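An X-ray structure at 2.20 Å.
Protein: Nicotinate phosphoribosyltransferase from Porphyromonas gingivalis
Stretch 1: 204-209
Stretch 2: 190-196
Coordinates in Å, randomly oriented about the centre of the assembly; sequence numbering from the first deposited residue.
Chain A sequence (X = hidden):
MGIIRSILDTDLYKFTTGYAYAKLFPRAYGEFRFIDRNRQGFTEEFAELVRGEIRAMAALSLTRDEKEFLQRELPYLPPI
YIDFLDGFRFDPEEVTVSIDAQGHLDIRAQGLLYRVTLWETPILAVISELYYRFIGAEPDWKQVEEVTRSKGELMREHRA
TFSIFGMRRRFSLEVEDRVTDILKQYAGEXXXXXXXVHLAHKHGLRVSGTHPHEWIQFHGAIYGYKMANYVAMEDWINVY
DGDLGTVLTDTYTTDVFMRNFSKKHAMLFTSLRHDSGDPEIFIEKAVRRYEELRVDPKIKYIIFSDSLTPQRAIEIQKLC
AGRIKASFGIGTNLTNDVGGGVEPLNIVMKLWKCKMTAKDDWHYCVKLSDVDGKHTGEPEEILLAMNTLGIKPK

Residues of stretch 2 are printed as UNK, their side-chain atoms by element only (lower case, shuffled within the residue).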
# COMPACT_ATOMS: atom_id res chain seq x y z
N GLY A 204 -2.28 8.73 18.51
CA GLY A 204 -2.22 10.15 18.21
C GLY A 204 -1.15 10.54 17.21
O GLY A 204 -0.44 11.52 17.40
N LEU A 205 -1.04 9.77 16.13
CA LEU A 205 -0.06 10.04 15.10
C LEU A 205 -0.77 10.46 13.82
O LEU A 205 -1.97 10.26 13.67
CB LEU A 205 0.76 8.78 14.82
CG LEU A 205 1.58 8.19 15.98
CD1 LEU A 205 2.16 6.84 15.54
CD2 LEU A 205 2.70 9.15 16.38
N ARG A 206 -0.01 11.05 12.90
CA ARG A 206 -0.56 11.45 11.60
C ARG A 206 -0.69 10.17 10.77
O ARG A 206 0.06 9.21 10.97
CB ARG A 206 0.40 12.39 10.87
CG ARG A 206 0.51 13.80 11.42
CD ARG A 206 1.39 14.65 10.50
NE ARG A 206 2.80 14.28 10.59
CZ ARG A 206 3.65 14.78 11.49
NH1 ARG A 206 3.24 15.67 12.37
NH2 ARG A 206 4.91 14.36 11.51
N VAL A 207 -1.65 10.15 9.84
CA VAL A 207 -1.78 9.00 8.97
C VAL A 207 -0.85 9.32 7.81
O VAL A 207 -0.64 10.49 7.49
CB VAL A 207 -3.22 8.80 8.44
CG1 VAL A 207 -4.14 8.40 9.58
CG2 VAL A 207 -3.71 10.07 7.77
N SER A 208 -0.28 8.30 7.19
CA SER A 208 0.64 8.52 6.09
C SER A 208 0.47 7.47 5.00
O SER A 208 0.29 6.29 5.28
CB SER A 208 2.08 8.47 6.64
OG SER A 208 3.04 8.51 5.61
N GLY A 209 0.52 7.92 3.74
CA GLY A 209 0.37 6.99 2.63
C GLY A 209 0.24 7.70 1.30
O GLY A 209 0.13 8.92 1.24
N UNK A 190 11.42 12.41 13.83
CA UNK A 190 11.71 11.63 12.63
C UNK A 190 10.52 10.76 12.20
O UNK A 190 10.37 10.44 11.03
c UNK A 190 12.95 10.75 12.84
o UNK A 190 12.68 9.67 13.72
N UNK A 191 9.67 10.40 13.16
CA UNK A 191 8.49 9.60 12.85
C UNK A 191 7.40 10.50 12.27
O UNK A 191 6.77 11.26 12.99
c UNK A 191 7.96 8.91 14.11
c UNK A 191 6.15 7.65 15.32
c UNK A 191 6.88 6.96 13.01
c UNK A 191 6.65 8.13 13.95
N UNK A 192 7.18 10.41 10.96
CA UNK A 192 6.16 11.24 10.33
C UNK A 192 4.76 10.77 10.73
O UNK A 192 3.90 11.57 11.11
c UNK A 192 5.35 13.40 8.08
c UNK A 192 4.36 14.16 7.47
c UNK A 192 6.30 11.19 8.81
c UNK A 192 5.27 12.01 8.09
c UNK A 192 4.18 11.40 7.48
c UNK A 192 3.19 12.15 6.86
c UNK A 192 3.28 13.54 6.86
N UNK A 193 4.53 9.46 10.62
CA UNK A 193 3.23 8.91 10.96
C UNK A 193 3.14 7.45 10.58
O UNK A 193 4.16 6.80 10.38
N UNK A 194 1.92 6.93 10.49
CA UNK A 194 1.72 5.54 10.14
C UNK A 194 0.60 5.38 9.12
O UNK A 194 -0.32 6.20 9.04
c UNK A 194 1.36 4.69 11.37
c UNK A 194 0.10 5.23 12.03
o UNK A 194 1.12 3.33 10.97
N UNK A 195 0.69 4.31 8.34
CA UNK A 195 -0.30 4.02 7.32
C UNK A 195 -1.53 3.40 7.96
O UNK A 195 -2.64 3.51 7.43
c UNK A 195 0.31 3.08 6.28
o UNK A 195 -0.62 2.82 5.25
N UNK A 196 -1.34 2.75 9.11
CA UNK A 196 -2.43 2.10 9.83
C UNK A 196 -3.30 3.17 10.50
O UNK A 196 -2.91 3.75 11.52
c UNK A 196 -2.94 0.30 11.52
o UNK A 196 -3.98 0.79 11.96
n UNK A 196 -2.69 -1.01 11.58
c UNK A 196 -1.87 1.16 10.90
O HOH W 1 2.74 11.42 13.58

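Position 190 carries one carbon and then one oxygen. Its CA-to-CB bond points away from stretch 1, and nothing there touches it. A two-atom side chain ending in a hydroxyl is Ser 190. The hydroxyl is hydrogen-bonded elsewhere in the structure.

Position 191 has four side-chain carbons, forked at the second. One branch end lies 3.9 Å from CD2 of Leu 205. The fork beyond CB distinguishes this residue from isoleucine, which branches at CB itself. It is Leu 191, with chi1 t and chi2 p, and the atom in contact is CD2. The CA-to-CB bond points sideways, but the tip comes nearer.

Position 192 has one carbon followed by a ring of six carbons. No oxygen is attached to the ring, which rules out tyrosine. NE of Arg 206 lies over one face of the ring, and OG of Ser 208 lies at its edge. This is Phe 192. The Arg 206 NE to Phe 192 CE1 distance is 3.5 Å, and that from Ser 208 OG to Phe 192 CD2 is 3.6 Å. CZ of Arg 206 sits 4.5 Å from the ring centroid, an off-centre cation-pi contact.

Position 193 has no side-chain atoms, so it is Gly 193. An ideal CB would lie only 2.2 Å from O of Arg 206, a clash. The bare CA instead approaches that O to 3.2 Å.

Position 194 has a CB carrying one oxygen and one carbon, and that end carbon lies 4.4 Å from CD1 of Leu 205. That branching gives Thr 194; the carbon is CG2. Within the stretch, OG1 of Thr 194 accepts a hydrogen bond from the backbone N of position 196 at 3.1 Å.

Position 195 again has one carbon and one oxygen. Its CB is 3.4 Å from O of Ser 208, and its CA is 3.1 Å from the same O, a CA-H...O contact. It is Ser 195.

Position 196 has two carbons, the second bearing one oxygen and one nitrogen. This amide is Asn 196. Its CA-to-CB bond points away from stretch 1, and its side chain caps a backbone N just past the stretch, at the start of the helix that follows.

The contact is a short parallel pairing centred on Val 207 and Thr 194. Thr 194 N donates to Arg 206 O at 3.0 Å, and Ser 208 N donates to Thr 194 O at 2.8 Å. Thr 194 thus bonds residues before and after its partner, as parallel strands do. A water extends the link: it donates to Phe 192 O at 2.7 Å and accepts from Arg 206 N at 2.9 Å. Leucine packing and the arginine-phenylalanine contact add side-chain surface to this backbone link.

Stretch 2 190-196: SLFGTSN
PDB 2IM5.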